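Local coordinates for 2-amino-4-hydroxy-6-hydroxymethyldihydropteridine pyrophosphokinase (Haemophilus influenzae, PDB 1CBK), which probably catalyses the transfer of pyrophosphate from ATP to 6-hydroxymethyl-7,8-dihydropterin, a step in folate biosynthesis, at residues H119-E130 and L146-K157. Residues are numbered along the deposited sequence; the frame is centred on the assembly and turned at random.
Sequences HNREFVIVPLFE and LVKQFADHKMIK. With ROI (7,8-dihydro-7,7-dimethyl-6-hydroxypterin), chain D.
Residues 146-157 wrap along one side of helix 122-131, and the backbones come nearest where the CA atoms of Glu122 and Phe150 are 5.9 Å apart. Phe150 lies against the first turn of the helix. Glu122 CA sits over one face of its ring, 3.8 Å from the centroid, in a CH-pi contact. Gln149 CB covers the opposite face. The Ile125 and Phe150 side chains cross at about a right angle, Ile125 CB 3.5 Å from Phe150 CE2. Further along, Val147 places CG1 over the centre of the Phe129 ring. This CG1 lies between the backbone N and the carbonyl carbon (chi1 79°), while CG2 reaches the ring at CD2. In this HPPK fold, the helix packs on the central antiparallel sheet through Pro127 and Leu128, and residues 156-157 add an edge strand beside strand 32-43. One face of the Phe123 ring lies against the bound pterin analogue, ROI N3 being 3.4 Å from Phe123 CE1. Met155 SD packs against Phe123 CA, 3.8 Å from Phe123 CB. The Met155 chain bends at chi3 (-65°), bringing CE to 3.6 Å from Val126 CB, tip to tip. One water links Glu122 OE1 to Lys154 N. His153 ND1 accepts from Met155 N, 3.1 Å away and near the ring plane. At the far end Glu130 OE2 makes a long salt bridge of 3.9 Å to Lys157 NZ and also hydrogen-bonds Ser39.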
ATOM      1  N   HIS A 119      -4.229  -0.575   5.230  1.00 13.62           N
ATOM      2  CA  HIS A 119      -5.666  -0.392   5.411  1.00 12.21           C
ATOM      3  C   HIS A 119      -6.404  -0.645   4.097  1.00 12.10           C
ATOM      4  O   HIS A 119      -7.635  -0.732   4.082  1.00 11.15           O
ATOM      5  CB  HIS A 119      -5.964   0.994   5.961  1.00 17.01           C
ATOM      6  CG  HIS A 119      -5.231   1.301   7.233  1.00 21.72           C
ATOM      7  ND1 HIS A 119      -5.214   2.560   7.793  1.00 19.76           N
ATOM      8  CD2 HIS A 119      -4.491   0.509   8.054  1.00 24.04           C
ATOM      9  CE1 HIS A 119      -4.499   2.535   8.905  1.00 27.71           C
ATOM     10  NE2 HIS A 119      -4.047   1.303   9.084  1.00 27.04           N
ATOM     11  N   ASN A 120      -5.649  -0.777   2.997  1.00 11.99           N
ATOM     12  CA  ASN A 120      -6.216  -1.085   1.676  1.00 10.67           C
ATOM     13  C   ASN A 120      -6.073  -2.570   1.382  1.00 10.39           C
ATOM     14  O   ASN A 120      -6.379  -3.023   0.281  1.00 10.40           O
ATOM     15  CB  ASN A 120      -5.508  -0.278   0.584  1.00 11.59           C
ATOM     16  CG  ASN A 120      -5.886   1.198   0.618  1.00 18.29           C
ATOM     17  OD1 ASN A 120      -6.959   1.547   1.110  1.00 16.71           O
ATOM     18  ND2 ASN A 120      -5.009   2.071   0.113  1.00 15.21           N
ATOM     19  N   ARG A 121      -5.617  -3.332   2.377  1.00  8.47           N
ATOM     20  CA  ARG A 121      -5.425  -4.769   2.215  1.00  7.51           C
ATOM     21  C   ARG A 121      -6.551  -5.547   2.862  1.00  6.92           C
ATOM     22  O   ARG A 121      -6.748  -5.471   4.073  1.00  7.32           O
ATOM     23  CB  ARG A 121      -4.086  -5.182   2.829  1.00  7.95           C
ATOM     24  CG  ARG A 121      -2.894  -4.674   2.047  1.00  6.17           C
ATOM     25  CD  ARG A 121      -1.576  -5.040   2.720  1.00  5.08           C
ATOM     26  NE  ARG A 121      -0.443  -4.493   1.988  1.00  6.76           N
ATOM     27  CZ  ARG A 121       0.816  -4.867   2.158  1.00  9.54           C
ATOM     28  NH1 ARG A 121       1.115  -5.818   3.032  1.00  9.26           N
ATOM     29  NH2 ARG A 121       1.784  -4.303   1.446  1.00 10.65           N
ATOM     30  N   GLU A 122      -7.243  -6.354   2.067  1.00  6.29           N
ATOM     31  CA  GLU A 122      -8.344  -7.155   2.569  1.00  6.08           C
ATOM     32  C   GLU A 122      -7.943  -8.119   3.690  1.00  6.59           C
ATOM     33  O   GLU A 122      -8.741  -8.386   4.596  1.00  5.22           O
ATOM     34  CB  GLU A 122      -8.969  -7.968   1.432  1.00  6.92           C
ATOM     35  CG  GLU A 122      -8.015  -9.002   0.806  1.00  9.29           C
ATOM     36  CD  GLU A 122      -8.671  -9.813  -0.304  1.00 14.40           C
ATOM     37  OE1 GLU A 122      -9.892  -9.660  -0.545  1.00 11.52           O
ATOM     38  OE2 GLU A 122      -7.963 -10.617  -0.939  1.00 14.72           O
ATOM     39  N   PHE A 123      -6.737  -8.671   3.586  1.00  6.00           N
ATOM     40  CA  PHE A 123      -6.246  -9.644   4.556  1.00  5.46           C
ATOM     41  C   PHE A 123      -5.739  -9.029   5.851  1.00  5.87           C
ATOM     42  O   PHE A 123      -5.179  -9.725   6.701  1.00  5.62           O
ATOM     43  CB  PHE A 123      -5.187 -10.555   3.914  1.00  5.21           C
ATOM     44  CG  PHE A 123      -4.125  -9.821   3.161  1.00  3.95           C
ATOM     45  CD1 PHE A 123      -2.986  -9.359   3.808  1.00  2.92           C
ATOM     46  CD2 PHE A 123      -4.245  -9.622   1.792  1.00  5.38           C
ATOM     47  CE1 PHE A 123      -1.981  -8.705   3.110  1.00  6.92           C
ATOM     48  CE2 PHE A 123      -3.246  -8.968   1.076  1.00  4.18           C
ATOM     49  CZ  PHE A 123      -2.113  -8.510   1.733  1.00  7.44           C
ATOM     50  N   VAL A 124      -5.861  -7.710   5.950  1.00  5.10           N
ATOM     51  CA  VAL A 124      -5.481  -6.975   7.127  1.00  4.41           C
ATOM     52  C   VAL A 124      -6.772  -6.433   7.763  1.00  8.43           C
ATOM     53  O   VAL A 124      -7.051  -6.676   8.950  1.00  8.31           O
ATOM     54  CB  VAL A 124      -4.583  -5.785   6.781  1.00  3.71           C
ATOM     55  CG1 VAL A 124      -4.468  -4.840   7.986  1.00  9.92           C
ATOM     56  CG2 VAL A 124      -3.208  -6.248   6.382  1.00  4.52           C
ATOM     57  N   ILE A 125      -7.587  -5.739   6.961  1.00  9.84           N
ATOM     58  CA  ILE A 125      -8.808  -5.110   7.477  1.00  8.59           C
ATOM     59  C   ILE A 125      -9.940  -6.035   7.867  1.00  8.16           C
ATOM     60  O   ILE A 125     -10.627  -5.775   8.866  1.00 11.15           O
ATOM     61  CB  ILE A 125      -9.319  -3.988   6.540  1.00  8.08           C
ATOM     62  CG1 ILE A 125      -8.280  -2.860   6.463  1.00  8.58           C
ATOM     63  CG2 ILE A 125     -10.719  -3.453   6.988  1.00  6.60           C
ATOM     64  CD1 ILE A 125      -8.032  -2.110   7.773  1.00 11.49           C
ATOM     65  N   VAL A 126     -10.149  -7.110   7.112  1.00  7.18           N
ATOM     66  CA  VAL A 126     -11.226  -8.038   7.448  1.00  7.70           C
ATOM     67  C   VAL A 126     -10.973  -8.708   8.814  1.00  9.64           C
ATOM     68  O   VAL A 126     -11.901  -8.791   9.646  1.00 10.03           O
ATOM     69  CB  VAL A 126     -11.490  -9.052   6.312  1.00 11.29           C
ATOM     70  CG1 VAL A 126     -12.345 -10.211   6.790  1.00  9.10           C
ATOM     71  CG2 VAL A 126     -12.133  -8.326   5.135  1.00  7.27           C
ATOM     72  N   PRO A 127      -9.745  -9.245   9.044  1.00  8.16           N
ATOM     73  CA  PRO A 127      -9.412  -9.888  10.333  1.00  8.31           C
ATOM     74  C   PRO A 127      -9.456  -8.846  11.492  1.00  7.16           C
ATOM     75  O   PRO A 127      -9.896  -9.165  12.591  1.00  8.53           O
ATOM     76  CB  PRO A 127      -7.968 -10.389  10.137  1.00  7.14           C
ATOM     77  CG  PRO A 127      -7.792 -10.491   8.701  1.00 11.56           C
ATOM     78  CD  PRO A 127      -8.731  -9.540   8.012  1.00  5.94           C
ATOM     79  N   LEU A 128      -8.942  -7.642  11.266  1.00  6.40           N
ATOM     80  CA  LEU A 128      -8.973  -6.587  12.302  1.00  6.37           C
ATOM     81  C   LEU A 128     -10.424  -6.274  12.715  1.00  5.66           C
ATOM     82  O   LEU A 128     -10.732  -6.178  13.900  1.00  5.87           O
ATOM     83  CB  LEU A 128      -8.271  -5.299  11.804  1.00  5.51           C
ATOM     84  CG  LEU A 128      -8.156  -4.099  12.768  1.00 10.21           C
ATOM     85  CD1 LEU A 128      -7.432  -4.514  14.046  1.00  5.37           C
ATOM     86  CD2 LEU A 128      -7.400  -2.956  12.107  1.00  8.01           C
ATOM     87  N   PHE A 129     -11.309  -6.148  11.725  1.00  5.47           N
ATOM     88  CA  PHE A 129     -12.722  -5.853  11.966  1.00  7.63           C
ATOM     89  C   PHE A 129     -13.378  -6.957  12.780  1.00  9.34           C
ATOM     90  O   PHE A 129     -14.261  -6.705  13.611  1.00  8.48           O
ATOM     91  CB  PHE A 129     -13.442  -5.671  10.633  1.00  9.17           C
ATOM     92  CG  PHE A 129     -14.924  -5.444  10.758  1.00 13.53           C
ATOM     93  CD1 PHE A 129     -15.429  -4.379  11.498  1.00 16.73           C
ATOM     94  CD2 PHE A 129     -15.820  -6.296  10.119  1.00 16.79           C
ATOM     95  CE1 PHE A 129     -16.816  -4.157  11.605  1.00 10.50           C
ATOM     96  CE2 PHE A 129     -17.198  -6.092  10.212  1.00 15.73           C
ATOM     97  CZ  PHE A 129     -17.697  -5.015  10.959  1.00 18.50           C
ATOM     98  N   GLU A 130     -12.928  -8.193  12.563  1.00 10.49           N
ATOM     99  CA  GLU A 130     -13.488  -9.328  13.295  1.00  8.76           C
ATOM    100  C   GLU A 130     -13.210  -9.226  14.809  1.00  8.00           C
ATOM    101  O   GLU A 130     -14.040  -9.606  15.624  1.00  9.52           O
ATOM    102  CB  GLU A 130     -12.930 -10.642  12.730  1.00  8.07           C
ATOM    103  CG  GLU A 130     -13.416 -11.904  13.458  1.00 13.11           C
ATOM    104  CD  GLU A 130     -12.723 -13.184  12.977  1.00 10.60           C
ATOM    105  OE1 GLU A 130     -11.625 -13.081  12.403  1.00  8.19           O
ATOM    106  OE2 GLU A 130     -13.279 -14.293  13.179  1.00 13.47           O
ATOM    107  N   LEU A 146     -13.986   1.432   6.553  1.00 18.37           N
ATOM    108  CA  LEU A 146     -12.863   0.783   5.886  1.00 16.93           C
ATOM    109  C   LEU A 146     -13.191  -0.637   5.393  1.00 15.19           C
ATOM    110  O   LEU A 146     -12.750  -1.036   4.320  1.00 17.46           O
ATOM    111  CB  LEU A 146     -11.657   0.724   6.830  1.00 17.35           C
ATOM    112  CG  LEU A 146     -11.051   2.049   7.284  1.00 19.60           C
ATOM    113  CD1 LEU A 146      -9.924   1.783   8.267  1.00 12.30           C
ATOM    114  CD2 LEU A 146     -10.561   2.836   6.071  1.00 20.96           C
ATOM    115  N   VAL A 147     -13.970  -1.401   6.149  1.00 14.69           N
ATOM    116  CA  VAL A 147     -14.273  -2.775   5.740  1.00 13.85           C
ATOM    117  C   VAL A 147     -15.264  -2.903   4.572  1.00 15.66           C
ATOM    118  O   VAL A 147     -15.331  -3.950   3.930  1.00 14.60           O
ATOM    119  CB  VAL A 147     -14.704  -3.629   6.960  1.00 12.49           C
ATOM    120  CG1 VAL A 147     -16.153  -3.351   7.319  1.00 10.01           C
ATOM    121  CG2 VAL A 147     -14.453  -5.114   6.704  1.00 12.89           C
ATOM    122  N   LYS A 148     -16.002  -1.829   4.282  1.00 16.67           N
ATOM    123  CA  LYS A 148     -16.995  -1.773   3.196  1.00 17.86           C
ATOM    124  C   LYS A 148     -16.409  -2.235   1.874  1.00 16.14           C
ATOM    125  O   LYS A 148     -17.029  -2.988   1.146  1.00 17.36           O
ATOM    126  CB  LYS A 148     -17.501  -0.337   3.000  1.00 22.39           C
ATOM    127  CG  LYS A 148     -18.487   0.164   4.036  1.00 29.48           C
ATOM    128  CD  LYS A 148     -19.846  -0.419   3.789  1.00 42.33           C
ATOM    129  CE  LYS A 148     -20.940   0.412   4.464  1.00 48.53           C
ATOM    130  NZ  LYS A 148     -22.306  -0.049   4.012  1.00 55.45           N
ATOM    131  N   GLN A 149     -15.217  -1.749   1.576  1.00 15.18           N
ATOM    132  CA  GLN A 149     -14.493  -2.070   0.355  1.00 16.68           C
ATOM    133  C   GLN A 149     -14.236  -3.581   0.170  1.00 17.76           C
ATOM    134  O   GLN A 149     -14.066  -4.058  -0.960  1.00 15.89           O
ATOM    135  CB  GLN A 149     -13.154  -1.337   0.415  1.00 17.16           C
ATOM    136  CG  GLN A 149     -12.347  -1.295  -0.851  1.00 28.74           C
ATOM    137  CD  GLN A 149     -10.975  -0.671  -0.625  1.00 36.24           C
ATOM    138  OE1 GLN A 149     -10.685  -0.120   0.445  1.00 40.36           O
ATOM    139  NE2 GLN A 149     -10.119  -0.765  -1.628  1.00 44.27           N
ATOM    140  N   PHE A 150     -14.230  -4.329   1.271  1.00 14.95           N
ATOM    141  CA  PHE A 150     -13.940  -5.754   1.233  1.00 16.23           C
ATOM    142  C   PHE A 150     -15.136  -6.648   1.520  1.00 18.04           C
ATOM    143  O   PHE A 150     -14.972  -7.827   1.852  1.00 17.10           O
ATOM    144  CB  PHE A 150     -12.821  -6.044   2.235  1.00 10.36           C
ATOM    145  CG  PHE A 150     -11.691  -5.054   2.177  1.00 12.42           C
ATOM    146  CD1 PHE A 150     -10.954  -4.890   1.012  1.00  7.75           C
ATOM    147  CD2 PHE A 150     -11.369  -4.276   3.298  1.00 10.42           C
ATOM    148  CE1 PHE A 150      -9.911  -3.977   0.942  1.00  5.56           C
ATOM    149  CE2 PHE A 150     -10.315  -3.342   3.245  1.00  8.05           C
ATOM    150  CZ  PHE A 150      -9.585  -3.199   2.056  1.00 10.14           C
ATOM    151  N   ALA A 151     -16.341  -6.096   1.367  1.00 20.15           N
ATOM    152  CA  ALA A 151     -17.567  -6.854   1.640  1.00 22.90           C
ATOM    153  C   ALA A 151     -17.732  -8.073   0.743  1.00 23.03           C
ATOM    154  O   ALA A 151     -18.361  -9.047   1.146  1.00 24.34           O
ATOM    155  CB  ALA A 151     -18.805  -5.954   1.542  1.00 25.84           C
ATOM    156  N   ASP A 152     -17.164  -8.027  -0.456  1.00 22.45           N
ATOM    157  CA  ASP A 152     -17.272  -9.152  -1.372  1.00 24.99           C
ATOM    158  C   ASP A 152     -15.965  -9.923  -1.551  1.00 22.91           C
ATOM    159  O   ASP A 152     -15.749 -10.556  -2.593  1.00 23.57           O
ATOM    160  CB  ASP A 152     -17.820  -8.664  -2.718  1.00 31.18           C
ATOM    161  CG  ASP A 152     -19.213  -8.067  -2.588  1.00 39.85           C
ATOM    162  OD1 ASP A 152     -20.080  -8.712  -1.940  1.00 40.04           O
ATOM    163  OD2 ASP A 152     -19.425  -6.944  -3.105  1.00 44.69           O
ATOM    164  N   HIS A 153     -15.116  -9.896  -0.522  1.00 19.84           N
ATOM    165  CA  HIS A 153     -13.825 -10.595  -0.558  1.00 16.15           C
ATOM    166  C   HIS A 153     -14.023 -12.106  -0.732  1.00 15.63           C
ATOM    167  O   HIS A 153     -15.040 -12.680  -0.294  1.00 14.02           O
ATOM    168  CB  HIS A 153     -13.002 -10.305   0.709  1.00 11.60           C
ATOM    169  CG  HIS A 153     -13.483 -11.029   1.930  1.00 11.25           C
ATOM    170  ND1 HIS A 153     -13.127 -12.330   2.215  1.00 13.15           N
ATOM    171  CD2 HIS A 153     -14.300 -10.637   2.935  1.00 10.96           C
ATOM    172  CE1 HIS A 153     -13.705 -12.710   3.341  1.00 10.65           C
ATOM    173  NE2 HIS A 153     -14.421 -11.700   3.800  1.00  7.65           N
ATOM    174  N   LYS A 154     -13.070 -12.753  -1.387  1.00 15.94           N
ATOM    175  CA  LYS A 154     -13.177 -14.181  -1.594  1.00 16.68           C
ATOM    176  C   LYS A 154     -12.214 -15.010  -0.711  1.00 17.01           C
ATOM    177  O   LYS A 154     -11.887 -16.152  -1.049  1.00 14.95           O
ATOM    178  CB  LYS A 154     -12.991 -14.497  -3.080  1.00 21.47           C
ATOM    179  CG  LYS A 154     -14.108 -13.935  -3.965  1.00 31.23           C
ATOM    180  CD  LYS A 154     -13.807 -14.201  -5.436  1.00 46.09           C
ATOM    181  CE  LYS A 154     -14.671 -13.364  -6.392  1.00 50.94           C
ATOM    182  NZ  LYS A 154     -14.190 -13.483  -7.813  1.00 53.95           N
ATOM    183  N   MET A 155     -11.769 -14.430   0.408  1.00 14.63           N
ATOM    184  CA  MET A 155     -10.852 -15.137   1.305  1.00 13.18           C
ATOM    185  C   MET A 155     -11.570 -16.299   1.965  1.00 13.97           C
ATOM    186  O   MET A 155     -12.797 -16.248   2.164  1.00 14.60           O
ATOM    187  CB  MET A 155     -10.278 -14.197   2.361  1.00 10.53           C
ATOM    188  CG  MET A 155      -9.532 -13.012   1.784  1.00 11.43           C
ATOM    189  SD  MET A 155      -8.610 -12.085   3.046  1.00 11.49           S
ATOM    190  CE  MET A 155      -9.964 -11.439   4.062  1.00 11.64           C
ATOM    191  N   ILE A 156     -10.823 -17.360   2.269  1.00 12.35           N
ATOM    192  CA  ILE A 156     -11.406 -18.533   2.911  1.00 12.36           C
ATOM    193  C   ILE A 156     -11.096 -18.484   4.397  1.00 12.84           C
ATOM    194  O   ILE A 156      -9.931 -18.389   4.775  1.00 14.04           O
ATOM    195  CB  ILE A 156     -10.803 -19.860   2.358  1.00 10.84           C
ATOM    196  CG1 ILE A 156     -11.000 -19.952   0.837  1.00 13.67           C
ATOM    197  CG2 ILE A 156     -11.417 -21.050   3.070  1.00  9.97           C
ATOM    198  CD1 ILE A 156     -12.456 -19.880   0.404  1.00 20.26           C
ATOM    199  N   LYS A 157     -12.123 -18.520   5.237  1.00 12.60           N
ATOM    200  CA  LYS A 157     -11.899 -18.527   6.678  1.00 15.25           C
ATOM    201  C   LYS A 157     -11.612 -19.980   7.080  1.00 15.45           C
ATOM    202  O   LYS A 157     -12.508 -20.822   7.080  1.00 16.01           O
ATOM    203  CB  LYS A 157     -13.125 -18.003   7.405  1.00 14.77           C
ATOM    204  CG  LYS A 157     -13.069 -18.227   8.885  1.00 24.77           C
ATOM    205  CD  LYS A 157     -13.540 -17.027   9.668  1.00 29.78           C
ATOM    206  CE  LYS A 157     -14.930 -16.613   9.343  1.00 28.78           C
ATOM    207  NZ  LYS A 157     -15.543 -15.982  10.538  1.00 28.74           N
TER
HETATM  208  N1  ROI D 601      -0.324 -11.267   0.026  1.00  4.07           N
HETATM  209  C2  ROI D 601      -1.228 -11.782   0.929  1.00  3.61           C
HETATM  210  N2  ROI D 601      -2.398 -12.273   0.440  1.00  3.50           N
HETATM  211  N3  ROI D 601      -0.999 -11.818   2.264  1.00  5.78           N
HETATM  212  C4  ROI D 601       0.138 -11.330   2.807  1.00  2.56           C
HETATM  213  O4  ROI D 601       0.377 -11.395   4.024  1.00  9.20           O
HETATM  214  C4A ROI D 601       1.106 -10.731   1.935  1.00  3.34           C
HETATM  215  N5  ROI D 601       2.205 -10.231   2.419  1.00  6.10           N
HETATM  216  C6  ROI D 601       3.184  -9.643   1.645  1.00 10.62           C
HETATM  217  C7  ROI D 601       2.901  -9.405   0.138  1.00 11.39           C
HETATM  218  C16 ROI D 601       2.449  -7.914  -0.117  1.00  7.11           C
HETATM  219  C15 ROI D 601       4.116  -9.790  -0.716  1.00  9.55           C
HETATM  220  N8  ROI D 601       1.738 -10.202  -0.359  1.00  8.75           N
HETATM  221  C8A ROI D 601       0.797 -10.746   0.496  1.00  6.18           C
HETATM  222  O9  ROI D 601       4.253  -9.328   2.259  1.00 13.26           O
HETATM  223  O   HOH W   1     -10.965 -11.228  -2.645  1.00 12.05           O